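Local coordinates for protein Zgc:56074 (Danio rerio, PDB 3E9D) that probably removes phosphate from fructose 2,6-bisphosphate and fructose 1,6-bisphosphate, restraining glycolysis, as a member of the histidine phosphatase superfamily, at residues 64-69 against 79-84; 127-132 against 191-196; 142-147 against 227-232; 158-163 against 202-207. All blocks are in the same frame, centred on the assembly; numbering follows the deposited sequence.

Contact 1: 64-69 against 79-84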
loop_
_atom_site.group_PDB
_atom_site.type_symbol
_atom_site.label_atom_id
_atom_site.label_comp_id
_atom_site.label_asym_id
_atom_site.label_seq_id
_atom_site.Cartn_x
_atom_site.Cartn_y
_atom_site.Cartn_z
ATOM N N GLN A 64 9.089 10.378 -4.609
ATOM C CA GLN A 64 9.237 10.600 -6.062
ATOM C C GLN A 64 8.161 9.898 -6.893
ATOM O O GLN A 64 7.662 10.450 -7.867
ATOM C CB GLN A 64 10.595 10.116 -6.528
ATOM C CG GLN A 64 11.751 10.941 -6.051
ATOM C CD GLN A 64 13.048 10.363 -6.552
ATOM O OE1 GLN A 64 13.500 9.319 -6.083
ATOM N NE2 GLN A 64 13.646 11.026 -7.540
ATOM N N THR A 65 7.821 8.672 -6.500
ATOM C CA THR A 65 6.799 7.896 -7.178
ATOM C C THR A 65 5.447 8.575 -7.027
ATOM O O THR A 65 4.718 8.768 -8.015
ATOM C CB THR A 65 6.754 6.447 -6.638
ATOM O OG1 THR A 65 8.028 5.839 -6.869
ATOM C CG2 THR A 65 5.641 5.608 -7.337
ATOM N N ALA A 66 5.135 8.991 -5.796
ATOM C CA ALA A 66 3.885 9.706 -5.546
ATOM C C ALA A 66 3.823 11.011 -6.347
ATOM O O ALA A 66 2.766 11.358 -6.902
ATOM C CB ALA A 66 3.707 9.973 -4.063
ATOM N N GLU A 67 4.947 11.731 -6.413
ATOM C CA GLU A 67 4.978 13.010 -7.119
ATOM C C GLU A 67 4.709 12.802 -8.621
ATOM O O GLU A 67 4.010 13.585 -9.256
ATOM C CB GLU A 67 6.316 13.721 -6.936
ATOM C CG GLU A 67 6.527 14.297 -5.547
ATOM C CD GLU A 67 7.942 14.831 -5.352
ATOM O OE1 GLU A 67 8.890 14.284 -5.971
ATOM O OE2 GLU A 67 8.107 15.785 -4.559
ATOM N N ILE A 68 5.288 11.746 -9.171
ATOM C CA ILE A 68 5.129 11.448 -10.596
ATOM C C ILE A 68 3.710 10.980 -10.891
ATOM O O ILE A 68 3.129 11.339 -11.912
ATOM C CB ILE A 68 6.188 10.442 -11.075
ATOM C CG1 ILE A 68 7.552 11.149 -11.137
ATOM C CG2 ILE A 68 5.849 9.892 -12.478
ATOM C CD1 ILE A 68 8.739 10.194 -11.013
ATOM N N ILE A 69 3.137 10.196 -9.991
ATOM C CA ILE A 69 1.771 9.750 -10.178
ATOM C C ILE A 69 0.806 10.948 -10.168
ATOM O O ILE A 69 -0.070 11.058 -11.029
ATOM C CB ILE A 69 1.389 8.669 -9.134
ATOM C CG1 ILE A 69 2.100 7.336 -9.496
ATOM C CG2 ILE A 69 -0.115 8.495 -9.068
ATOM C CD1 ILE A 69 2.079 6.291 -8.377
ATOM N N THR A 79 -5.041 18.146 -4.317
ATOM C CA THR A 79 -4.833 17.209 -3.203
ATOM C C THR A 79 -3.423 17.333 -2.627
ATOM O O THR A 79 -2.452 17.215 -3.352
ATOM C CB THR A 79 -5.087 15.758 -3.646
ATOM O OG1 THR A 79 -6.448 15.637 -4.083
ATOM C CG2 THR A 79 -4.840 14.795 -2.496
ATOM N N GLU A 80 -3.293 17.559 -1.328
ATOM C CA GLU A 80 -1.938 17.617 -0.771
ATOM C C GLU A 80 -1.357 16.224 -0.500
ATOM O O GLU A 80 -2.055 15.310 -0.086
ATOM C CB GLU A 80 -1.822 18.543 0.457
ATOM C CG GLU A 80 -2.446 18.002 1.733
ATOM C CD GLU A 80 -2.015 18.766 2.988
ATOM O OE1 GLU A 80 -0.792 18.873 3.268
ATOM O OE2 GLU A 80 -2.918 19.232 3.717
ATOM N N MET A 81 -0.073 16.071 -0.769
ATOM C CA MET A 81 0.630 14.848 -0.448
ATOM C C MET A 81 0.998 14.891 1.041
ATOM O O MET A 81 1.704 15.787 1.462
ATOM C CB MET A 81 1.868 14.770 -1.334
ATOM C CG MET A 81 2.614 13.484 -1.292
ATOM S SD MET A 81 4.057 13.476 -2.399
ATOM C CE MET A 81 3.261 13.799 -3.950
ATOM N N ILE A 82 0.506 13.939 1.833
ATOM C CA ILE A 82 0.840 13.846 3.264
ATOM C C ILE A 82 1.937 12.799 3.466
ATOM O O ILE A 82 1.756 11.626 3.129
ATOM C CB ILE A 82 -0.409 13.435 4.133
ATOM C CG1 ILE A 82 -1.603 14.371 3.906
ATOM C CG2 ILE A 82 -0.064 13.314 5.623
ATOM C CD1 ILE A 82 -1.377 15.774 4.332
ATOM N N LEU A 83 3.073 13.226 4.008
ATOM C CA LEU A 83 4.148 12.295 4.336
ATOM C C LEU A 83 3.838 11.638 5.671
ATOM O O LEU A 83 3.561 12.331 6.651
ATOM C CB LEU A 83 5.485 13.032 4.393
ATOM C CG LEU A 83 6.243 13.311 3.073
ATOM C CD1 LEU A 83 5.352 13.607 1.885
ATOM C CD2 LEU A 83 7.266 14.428 3.271
ATOM N N ASP A 84 3.838 10.313 5.717
ATOM C CA ASP A 84 3.614 9.617 6.972
ATOM C C ASP A 84 4.694 8.566 7.190
ATOM O O ASP A 84 4.722 7.560 6.490
ATOM C CB ASP A 84 2.209 8.992 7.049
ATOM C CG ASP A 84 1.843 8.530 8.484
ATOM O OD1 ASP A 84 2.771 8.311 9.319
ATOM O OD2 ASP A 84 0.624 8.375 8.776
#

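Contact 2: 127-132 against 191-196. With K (potassium ion), chain E.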
loop_
_atom_site.group_PDB
_atom_site.type_symbol
_atom_site.label_atom_id
_atom_site.label_comp_id
_atom_site.label_asym_id
_atom_site.label_seq_id
_atom_site.Cartn_x
_atom_site.Cartn_y
_atom_site.Cartn_z
ATOM N N GLN A 127 6.088 -5.791 14.564
ATOM C CA GLN A 127 6.400 -4.366 14.641
ATOM C C GLN A 127 5.957 -3.628 13.371
ATOM O O GLN A 127 5.361 -2.570 13.444
ATOM C CB GLN A 127 7.903 -4.156 14.888
ATOM C CG GLN A 127 8.321 -4.431 16.330
ATOM C CD GLN A 127 9.833 -4.279 16.542
ATOM O OE1 GLN A 127 10.640 -4.849 15.808
ATOM N NE2 GLN A 127 10.208 -3.501 17.552
ATOM N N VAL A 128 6.245 -4.194 12.209
ATOM C CA VAL A 128 5.750 -3.614 10.955
ATOM C C VAL A 128 4.211 -3.575 10.929
ATOM O O VAL A 128 3.609 -2.563 10.565
ATOM C CB VAL A 128 6.308 -4.351 9.709
ATOM C CG1 VAL A 128 5.785 -3.683 8.421
ATOM C CG2 VAL A 128 7.810 -4.356 9.728
ATOM N N LYS A 129 3.572 -4.676 11.314
ATOM C CA LYS A 129 2.108 -4.737 11.328
ATOM C C LYS A 129 1.475 -3.721 12.289
ATOM O O LYS A 129 0.449 -3.098 11.964
ATOM C CB LYS A 129 1.634 -6.152 11.666
ATOM C CG LYS A 129 0.123 -6.345 11.511
ATOM C CD LYS A 129 -0.352 -7.660 12.167
ATOM C CE LYS A 129 0.157 -8.875 11.422
ATOM N NZ LYS A 129 -0.441 -10.151 11.958
ATOM N N THR A 130 2.075 -3.567 13.476
ATOM C CA THR A 130 1.651 -2.525 14.404
ATOM C C THR A 130 1.684 -1.128 13.761
ATOM O O THR A 130 0.758 -0.342 13.952
ATOM C CB THR A 130 2.496 -2.573 15.697
ATOM O OG1 THR A 130 2.236 -3.826 16.351
ATOM C CG2 THR A 130 2.168 -1.417 16.640
ATOM N N ARG A 131 2.729 -0.833 12.984
ATOM C CA ARG A 131 2.798 0.443 12.249
ATOM C C ARG A 131 1.636 0.629 11.264
ATOM O O ARG A 131 1.030 1.711 11.196
ATOM C CB ARG A 131 4.138 0.590 11.511
ATOM C CG ARG A 131 5.322 0.839 12.452
ATOM C CD ARG A 131 6.492 1.455 11.695
ATOM N NE ARG A 131 7.264 0.509 10.868
ATOM C CZ ARG A 131 7.276 0.501 9.535
ATOM N NH1 ARG A 131 6.521 1.352 8.837
ATOM N NH2 ARG A 131 8.064 -0.344 8.890
ATOM N N PHE A 132 1.328 -0.423 10.506
ATOM C CA PHE A 132 0.177 -0.386 9.602
ATOM C C PHE A 132 -1.143 -0.194 10.362
ATOM O O PHE A 132 -1.989 0.597 9.931
ATOM C CB PHE A 132 0.106 -1.620 8.699
ATOM C CG PHE A 132 -1.049 -1.583 7.719
ATOM C CD1 PHE A 132 -1.121 -0.583 6.750
ATOM C CD2 PHE A 132 -2.056 -2.541 7.770
ATOM C CE1 PHE A 132 -2.178 -0.528 5.841
ATOM C CE2 PHE A 132 -3.115 -2.523 6.855
ATOM C CZ PHE A 132 -3.180 -1.515 5.886
ATOM N N VAL A 191 -1.207 -6.057 3.478
ATOM C CA VAL A 191 -2.210 -6.826 2.753
ATOM C C VAL A 191 -2.641 -8.053 3.559
ATOM O O VAL A 191 -3.849 -8.330 3.676
ATOM C CB VAL A 191 -1.714 -7.229 1.323
ATOM C CG1 VAL A 191 -2.605 -8.278 0.708
ATOM C CG2 VAL A 191 -1.663 -5.990 0.406
ATOM N N ARG A 192 -1.673 -8.782 4.120
ATOM C CA ARG A 192 -2.017 -9.974 4.904
ATOM C C ARG A 192 -2.836 -9.601 6.160
ATOM O O ARG A 192 -3.754 -10.332 6.539
ATOM C CB ARG A 192 -0.770 -10.794 5.308
ATOM C CG ARG A 192 -1.163 -12.126 6.021
ATOM C CD ARG A 192 0.033 -13.045 6.314
ATOM N NE ARG A 192 0.532 -13.739 5.126
ATOM C CZ ARG A 192 0.062 -14.898 4.657
ATOM N NH1 ARG A 192 -0.965 -15.514 5.245
ATOM N NH2 ARG A 192 0.615 -15.438 3.573
ATOM N N HIS A 193 -2.498 -8.476 6.796
ATOM C CA HIS A 193 -3.286 -7.988 7.931
ATOM C C HIS A 193 -4.759 -7.737 7.529
ATOM O O HIS A 193 -5.683 -8.220 8.176
ATOM C CB HIS A 193 -2.700 -6.714 8.541
ATOM C CG HIS A 193 -3.574 -6.125 9.609
ATOM N ND1 HIS A 193 -3.819 -6.774 10.805
ATOM C CD2 HIS A 193 -4.287 -4.973 9.654
ATOM C CE1 HIS A 193 -4.642 -6.040 11.538
ATOM N NE2 HIS A 193 -4.927 -4.937 10.869
ATOM N N LEU A 194 -4.953 -7.002 6.441
ATOM C CA LEU A 194 -6.291 -6.723 5.912
ATOM C C LEU A 194 -7.078 -7.994 5.593
ATOM O O LEU A 194 -8.241 -8.123 5.986
ATOM C CB LEU A 194 -6.185 -5.847 4.669
ATOM C CG LEU A 194 -5.737 -4.384 4.858
ATOM C CD1 LEU A 194 -5.740 -3.673 3.524
ATOM C CD2 LEU A 194 -6.586 -3.604 5.883
ATOM N N VAL A 195 -6.424 -8.951 4.932
ATOM C CA VAL A 195 -7.112 -10.136 4.420
ATOM C C VAL A 195 -7.330 -11.208 5.492
ATOM O O VAL A 195 -8.429 -11.754 5.630
ATOM C CB VAL A 195 -6.348 -10.719 3.211
ATOM C CG1 VAL A 195 -6.916 -12.075 2.812
ATOM C CG2 VAL A 195 -6.426 -9.721 2.032
ATOM N N GLU A 196 -6.287 -11.499 6.257
ATOM C CA GLU A 196 -6.308 -12.584 7.222
ATOM C C GLU A 196 -6.770 -12.141 8.628
ATOM O O GLU A 196 -7.674 -12.754 9.218
ATOM C CB GLU A 196 -4.927 -13.244 7.255
ATOM C CG GLU A 196 -4.938 -14.699 7.599
ATOM C CD GLU A 196 -3.588 -15.363 7.366
ATOM O OE1 GLU A 196 -3.580 -16.542 6.919
ATOM O OE2 GLU A 196 -2.551 -14.716 7.637
HETATM K K K E . -10.241 -12.770 7.315
HETATM O O HOH W 1 -10.363 -12.970 4.126
#

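Contact 3: 142-147 against 227-232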
loop_
_atom_site.group_PDB
_atom_site.type_symbol
_atom_site.label_atom_id
_atom_site.label_comp_id
_atom_site.label_asym_id
_atom_site.label_seq_id
_atom_site.Cartn_x
_atom_site.Cartn_y
_atom_site.Cartn_z
ATOM N N ARG A 142 -8.778 10.636 9.825
ATOM C CA ARG A 142 -8.612 11.706 8.840
ATOM C C ARG A 142 -9.666 11.671 7.724
ATOM O O ARG A 142 -10.165 12.713 7.330
ATOM C CB ARG A 142 -7.197 11.690 8.234
ATOM C CG ARG A 142 -6.922 12.894 7.292
ATOM C CD ARG A 142 -5.600 12.747 6.551
ATOM N NE ARG A 142 -4.468 12.806 7.480
ATOM C CZ ARG A 142 -3.827 13.927 7.818
ATOM N NH1 ARG A 142 -4.194 15.096 7.302
ATOM N NH2 ARG A 142 -2.818 13.877 8.675
ATOM N N MET A 143 -9.983 10.484 7.203
ATOM C CA MET A 143 -10.999 10.358 6.144
ATOM C C MET A 143 -12.371 10.767 6.688
ATOM O O MET A 143 -13.141 11.468 6.019
ATOM C CB MET A 143 -11.072 8.930 5.562
ATOM C CG MET A 143 -9.806 8.435 4.798
ATOM S SD MET A 143 -9.248 9.534 3.442
ATOM C CE MET A 143 -7.974 10.405 4.312
ATOM N N PHE A 144 -12.665 10.330 7.908
ATOM C CA PHE A 144 -13.945 10.632 8.523
ATOM C C PHE A 144 -14.099 12.131 8.774
ATOM O O PHE A 144 -15.137 12.684 8.472
ATOM C CB PHE A 144 -14.118 9.849 9.820
ATOM C CG PHE A 144 -15.537 9.769 10.288
ATOM C CD1 PHE A 144 -16.385 8.797 9.786
ATOM C CD2 PHE A 144 -16.018 10.661 11.231
ATOM C CE1 PHE A 144 -17.700 8.716 10.224
ATOM C CE2 PHE A 144 -17.327 10.599 11.672
ATOM C CZ PHE A 144 -18.170 9.625 11.174
ATOM N N GLU A 145 -13.066 12.772 9.320
ATOM C CA GLU A 145 -13.095 14.215 9.600
ATOM C C GLU A 145 -13.258 15.051 8.338
ATOM O O GLU A 145 -13.907 16.085 8.358
ATOM C CB GLU A 145 -11.785 14.670 10.222
ATOM C CG GLU A 145 -11.613 14.367 11.669
ATOM C CD GLU A 145 -10.155 14.469 12.084
ATOM O OE1 GLU A 145 -9.297 14.745 11.209
ATOM O OE2 GLU A 145 -9.857 14.245 13.276
ATOM N N GLU A 146 -12.623 14.624 7.254
ATOM C CA GLU A 146 -12.676 15.391 6.028
ATOM C C GLU A 146 -13.887 15.126 5.131
ATOM O O GLU A 146 -14.262 15.979 4.328
ATOM C CB GLU A 146 -11.407 15.165 5.222
ATOM C CG GLU A 146 -11.505 15.759 3.840
ATOM C CD GLU A 146 -10.170 15.827 3.122
ATOM O OE1 GLU A 146 -9.128 15.421 3.720
ATOM O OE2 GLU A 146 -10.184 16.300 1.959
ATOM N N HIS A 147 -14.488 13.949 5.224
ATOM C CA HIS A 147 -15.510 13.604 4.230
ATOM C C HIS A 147 -16.939 13.474 4.778
ATOM O O HIS A 147 -17.685 12.587 4.399
ATOM C CB HIS A 147 -15.070 12.383 3.421
ATOM C CG HIS A 147 -13.790 12.596 2.683
ATOM N ND1 HIS A 147 -13.713 13.360 1.539
ATOM C CD2 HIS A 147 -12.528 12.176 2.943
ATOM C CE1 HIS A 147 -12.462 13.388 1.117
ATOM N NE2 HIS A 147 -11.725 12.675 1.948
ATOM N N ILE A 227 -16.468 2.243 6.960
ATOM C CA ILE A 227 -16.160 2.519 8.356
ATOM C C ILE A 227 -17.377 3.094 9.091
ATOM O O ILE A 227 -18.161 3.868 8.506
ATOM C CB ILE A 227 -14.898 3.400 8.534
ATOM C CG1 ILE A 227 -15.058 4.761 7.863
ATOM C CG2 ILE A 227 -13.617 2.682 7.970
ATOM C CD1 ILE A 227 -13.924 5.778 8.249
ATOM N N HIS A 228 -17.501 2.679 10.360
ATOM C CA HIS A 228 -18.550 3.071 11.303
ATOM C C HIS A 228 -17.912 3.690 12.545
ATOM O O HIS A 228 -16.795 3.353 12.915
ATOM C CB HIS A 228 -19.369 1.840 11.765
ATOM C CG HIS A 228 -20.334 1.323 10.740
ATOM N ND1 HIS A 228 -21.557 0.773 11.079
ATOM C CD2 HIS A 228 -20.251 1.249 9.384
ATOM C CE1 HIS A 228 -22.188 0.396 9.976
ATOM N NE2 HIS A 228 -21.421 0.682 8.934
ATOM N N ARG A 229 -18.648 4.586 13.185
ATOM C CA ARG A 229 -18.248 5.155 14.451
ATOM C C ARG A 229 -19.153 4.602 15.541
ATOM O O ARG A 229 -20.383 4.658 15.426
ATOM C CB ARG A 229 -18.392 6.664 14.376
ATOM C CG ARG A 229 -17.628 7.435 15.399
ATOM C CD ARG A 229 -17.323 8.800 14.791
ATOM N NE ARG A 229 -17.017 9.773 15.813
ATOM C CZ ARG A 229 -15.804 10.240 16.054
ATOM N NH1 ARG A 229 -14.759 9.844 15.318
ATOM N NH2 ARG A 229 -15.644 11.120 17.036
ATOM N N GLU A 230 -18.534 4.042 16.571
ATOM C CA GLU A 230 -19.233 3.560 17.769
ATOM C C GLU A 230 -18.445 3.986 18.985
ATOM O O GLU A 230 -17.272 3.621 19.122
ATOM C CB GLU A 230 -19.328 2.044 17.765
ATOM C CG GLU A 230 -20.162 1.497 16.640
ATOM C CD GLU A 230 -19.717 0.120 16.206
ATOM O OE1 GLU A 230 -18.574 -0.287 16.540
ATOM O OE2 GLU A 230 -20.515 -0.552 15.517
ATOM N N GLU A 231 -19.079 4.773 19.852
ATOM C CA GLU A 231 -18.448 5.257 21.085
ATOM C C GLU A 231 -17.270 6.174 20.762
ATOM O O GLU A 231 -16.279 6.230 21.499
ATOM C CB GLU A 231 -17.984 4.085 21.971
ATOM C CG GLU A 231 -18.882 2.840 21.949
ATOM C CD GLU A 231 -20.271 3.101 22.497
ATOM O OE1 GLU A 231 -20.378 3.593 23.651
ATOM O OE2 GLU A 231 -21.256 2.808 21.774
ATOM N N SER A 232 -17.397 6.899 19.653
ATOM C CA SER A 232 -16.323 7.740 19.105
ATOM C C SER A 232 -15.118 6.945 18.601
ATOM O O SER A 232 -14.116 7.534 18.191
ATOM C CB SER A 232 -15.892 8.845 20.089
ATOM O OG SER A 232 -16.747 9.972 19.974
#

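Contact 4: 158-163 against 202-207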
loop_
_atom_site.group_PDB
_atom_site.type_symbol
_atom_site.label_atom_id
_atom_site.label_comp_id
_atom_site.label_asym_id
_atom_site.label_seq_id
_atom_site.Cartn_x
_atom_site.Cartn_y
_atom_site.Cartn_z
ATOM N N ALA A 158 -22.629 -7.451 0.925
ATOM C CA ALA A 158 -21.229 -7.730 0.604
ATOM C C ALA A 158 -21.145 -8.517 -0.707
ATOM O O ALA A 158 -20.642 -9.655 -0.755
ATOM C CB ALA A 158 -20.544 -8.476 1.749
ATOM N N ASP A 159 -21.669 -7.891 -1.763
ATOM C CA ASP A 159 -21.622 -8.434 -3.115
ATOM C C ASP A 159 -20.393 -7.890 -3.838
ATOM O O ASP A 159 -19.722 -6.978 -3.353
ATOM C CB ASP A 159 -22.915 -8.121 -3.882
ATOM C CG ASP A 159 -23.318 -6.650 -3.795
ATOM O OD1 ASP A 159 -22.425 -5.769 -3.782
ATOM O OD2 ASP A 159 -24.542 -6.375 -3.742
ATOM N N GLN A 160 -20.094 -8.456 -4.996
ATOM C CA GLN A 160 -18.824 -8.173 -5.623
ATOM C C GLN A 160 -18.790 -6.848 -6.404
ATOM O O GLN A 160 -19.750 -6.503 -7.064
ATOM C CB GLN A 160 -18.422 -9.320 -6.525
ATOM C CG GLN A 160 -16.965 -9.210 -6.881
ATOM C CD GLN A 160 -16.556 -10.191 -7.909
ATOM O OE1 GLN A 160 -16.691 -11.400 -7.711
ATOM N NE2 GLN A 160 -16.028 -9.688 -9.019
ATOM N N PRO A 161 -17.678 -6.100 -6.311
ATOM C CA PRO A 161 -17.506 -4.920 -7.164
ATOM C C PRO A 161 -17.339 -5.309 -8.638
ATOM O O PRO A 161 -17.103 -6.482 -8.955
ATOM C CB PRO A 161 -16.219 -4.291 -6.631
ATOM C CG PRO A 161 -15.476 -5.428 -6.005
ATOM C CD PRO A 161 -16.559 -6.246 -5.363
ATOM N N VAL A 162 -17.477 -4.330 -9.523
ATOM C CA VAL A 162 -17.281 -4.555 -10.947
ATOM C C VAL A 162 -15.794 -4.487 -11.248
ATOM O O VAL A 162 -15.153 -3.453 -11.056
ATOM C CB VAL A 162 -18.069 -3.539 -11.804
ATOM C CG1 VAL A 162 -17.751 -3.725 -13.287
ATOM C CG2 VAL A 162 -19.593 -3.677 -11.550
ATOM N N ILE A 163 -15.255 -5.605 -11.703
ATOM C CA ILE A 163 -13.834 -5.736 -11.990
ATOM C C ILE A 163 -13.734 -6.098 -13.458
ATOM O O ILE A 163 -14.013 -7.236 -13.846
ATOM C CB ILE A 163 -13.166 -6.819 -11.104
ATOM C CG1 ILE A 163 -13.281 -6.436 -9.627
ATOM C CG2 ILE A 163 -11.690 -7.004 -11.482
ATOM C CD1 ILE A 163 -13.134 -7.567 -8.677
ATOM N N LEU A 202 -13.114 -11.140 -0.597
ATOM C CA LEU A 202 -12.270 -11.209 -1.774
ATOM C C LEU A 202 -13.144 -11.692 -2.934
ATOM O O LEU A 202 -13.956 -12.600 -2.741
ATOM C CB LEU A 202 -11.079 -12.157 -1.538
ATOM C CG LEU A 202 -9.947 -11.731 -0.592
ATOM C CD1 LEU A 202 -9.003 -12.866 -0.377
ATOM C CD2 LEU A 202 -9.192 -10.505 -1.115
ATOM N N PRO A 203 -12.966 -11.104 -4.134
ATOM C CA PRO A 203 -13.814 -11.301 -5.313
ATOM C C PRO A 203 -13.629 -12.673 -5.983
ATOM O O PRO A 203 -12.668 -13.388 -5.665
ATOM C CB PRO A 203 -13.358 -10.176 -6.250
ATOM C CG PRO A 203 -11.883 -9.999 -5.901
ATOM C CD PRO A 203 -11.830 -10.193 -4.411
ATOM N N ALA A 204 -14.552 -13.033 -6.880
ATOM C CA ALA A 204 -14.478 -14.275 -7.639
ATOM C C ALA A 204 -13.204 -14.360 -8.461
ATOM O O ALA A 204 -12.802 -13.388 -9.095
ATOM C CB ALA A 204 -15.706 -14.423 -8.562
ATOM N N GLY A 205 -12.563 -15.522 -8.418
ATOM C CA GLY A 205 -11.429 -15.815 -9.278
ATOM C C GLY A 205 -10.069 -15.352 -8.807
ATOM O O GLY A 205 -9.093 -15.558 -9.496
ATOM N N LEU A 206 -9.996 -14.696 -7.657
ATOM C CA LEU A 206 -8.726 -14.180 -7.153
ATOM C C LEU A 206 -8.013 -15.248 -6.319
ATOM O O LEU A 206 -8.509 -15.637 -5.265
ATOM C CB LEU A 206 -8.968 -12.914 -6.332
ATOM C CG LEU A 206 -7.761 -12.151 -5.766
ATOM C CD1 LEU A 206 -6.699 -11.866 -6.850
ATOM C CD2 LEU A 206 -8.211 -10.871 -5.086
ATOM N N LYS A 207 -6.877 -15.738 -6.810
ATOM C CA LYS A 207 -6.133 -16.808 -6.129
ATOM C C LYS A 207 -5.415 -16.284 -4.896
ATOM O O LYS A 207 -4.826 -15.205 -4.938
ATOM C CB LYS A 207 -5.116 -17.455 -7.084
ATOM C CG LYS A 207 -5.730 -18.066 -8.371
ATOM C CD LYS A 207 -6.742 -19.158 -8.064
ATOM C CE LYS A 207 -7.358 -19.756 -9.346
ATOM N NZ LYS A 207 -8.260 -18.761 -10.021
HETATM O O HOH W 2 -13.662 -11.031 -9.808
#

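Contact 1: 64-69 against 79-84
Met81 reaches from its strand to the flank of helix 60-71 and meets it at Ala66 and Glu67. The tight part lies around the methyl end of the methionine. Its CE comes within 3.6 Å of the backbone N of Glu67 and 3.7 Å of the carbonyl carbon of Ala66, so the methyl group presses on the peptide link between the two residues. SD and CE share the Ala66 methyl, each of them 3.9 Å from Ala66 CB. With CG anti to the backbone N (chi1 -171°) the chain runs straight out toward the helix, and a bend at the last torsion (chi3 -58°) turns CE along the helix surface. Val56 of the adjacent strand 53-56 touches both Ala66 and Met81, and Val181 also packs on Ala66. The solvent side belongs to Glu67, which crosses Met81 at about a right angle: its CG still touches, 3.7 Å from Met81 CE, but beyond it the extended chain carries the carboxylate away. Were the methionine cut back to an alanine here, the strand would probably lose its hold on the Ala66-Glu67 peptide. One residue before Ala66, Thr65 OG1 is hydrogen-bonded to Gly12 N and its side chain touches His11, which forms the phosphohistidine intermediate. Strand 53-56, helix 60-71 and strand 81-83 together make a beta-alpha-beta crossover, one unit of the alpha/beta fold of the histidine phosphatases.

Contact 2: 127-132 against 191-196
Lys129 and His193 mark the closest backbone approach, their CA atoms 7.2 Å apart, where the two helical segments cross at -72° with their axes 10.5 Å from each other. Phe132 carries the buried half. Its CG stands anti to the backbone N (chi1 -178°), which sends the ring straight at the other helix, edge first. Leu194 CD2 meets that edge in the ring plane, 3.8 Å from Phe132 CE2, and the imidazole comes in beside it, His193 CD2 lying 3.8 Å from Phe132 CD2. With a serine at this position, the His193 ring and Leu194 CD2 would probably be left without the ring edge they share. Toward the ND1 corner of the same imidazole, the Lys129 chain crosses at about a right angle, CD 3.8 Å from His193 ND1. Asp197 holds both polar ends, bonded to His193 ND1 and salt-bridged to Lys129 NZ. The helix then widens into a pi-type turn at 193-196, where Val195 O binds a potassium ion at 2.7 Å and Glu196 O and Leu198 O complete the protein ligands. With Leu194 also resting on Phe223 and Phe225, this is a helix-helix crossing above the central sheet of the histidine phosphatase fold.

Contact 3: 142-147 against 227-232
Phe144 sits near the end of helix 125-146 and reaches across to Ile227 and Arg229 on strand 220-230. Its CB already points at the strand, and with CG anti to the backbone N (chi1 -162°) the ring continues in that direction. At one corner of the ring, CD1 meets the tip of Ile227 at 4.2 Å from its CD1. That methyl gets there because Ile227 CG1 lies between the backbone N and the carbonyl carbon (chi1 61°). At the corner diagonally across, CE2 approaches Arg229 CD to 3.6 Å. Helix and strand are here fastened as layers of the alpha/beta fold: strand 220-230 runs antiparallel in the mixed sheet and turns back into strand 233-246 through a tight hairpin at Glu231 and Ser232, both with positive phi. Leu234 of the returning strand touches Phe144 as well as Arg229. At the tip of the ring, CZ is 3.8 Å from the same Arg229 CD, so the arginine touches with a methylene of its extended chain. Its guanidinium lies farther out, only 11° from parallel to the ring, with Ser232 O 3.7 Å above one of its faces. Met1 and Leu151 also pack on Phe144.

Contact 4: 158-163 against 202-207
Gln160 and Ala204 supply the one direct hydrogen bond between these two loops. Ala204 N donates to Gln160 OE1 at 2.8 Å, and the bond is nearly straight, with an N-H...O angle of 167°. The donor does not follow the flat of the amide: it stands 57° out of the carbonyl plane. Gln160 reaches this far because CG is anti to the backbone N (chi1 -165°) and the chain stays extended beyond it. The other end of the amide works through water. NE2 gives a weak bond of 2.8 Å to a water that in turn donates to Ala204 O at 2.6 Å, so both polar backbone atoms of Ala204 are tied to one side chain. A second, weak and long bond runs from NE2 back to Pro161 O within its own loop. Ala204 and Gly205 are the central pair of a type II beta turn from Pro203 to Leu206, with glycine in the third place, where phi is positive; Lys207 then stands at the N-cap position of helix 208-211. The van der Waals contacts gather on Pro203. Its CB lies 3.6 Å from Gln160 CD and equally 3.6 Å from the apolar Ile163 CD1, and the isoleucine tip also nears CG of the proline at 3.9 Å. Both side chains cross the pyrrolidine ring at about a right angle. Beside them runs strand 233-246, whose Gln240 touches Pro161 and Pro203 and whose Val242 touches Ile163. Leu202 and Pro203 also contribute to a potassium site seen in this crystal structure, though the Pro203 side chain is about 12 Å from the potassium ion bound by Val195.

Contact 1 closes first along the chain; the segments of contact 2 then alternate with those of contacts 3 and 4, and contact 4 falls within the span between the two halves of contact 3. Helix 125-146 serves both contact 2 and contact 3, whose centres are 21 Å apart. Contacts 1 and 3 reach the same mixed sheet, one at strand 81-83 and the other at strand 220-230, and they touch where Ile82 CD1 lies 4.1 Å from Arg142 NH1. Contacts 2 and 4 meet through Val195 CG1 and Leu202 CD1, 3.9 Å apart, joining the potassium-binding helix end to the surface loops. Together they fasten helices and the 158-163 and 202-207 loops around one mixed sheet.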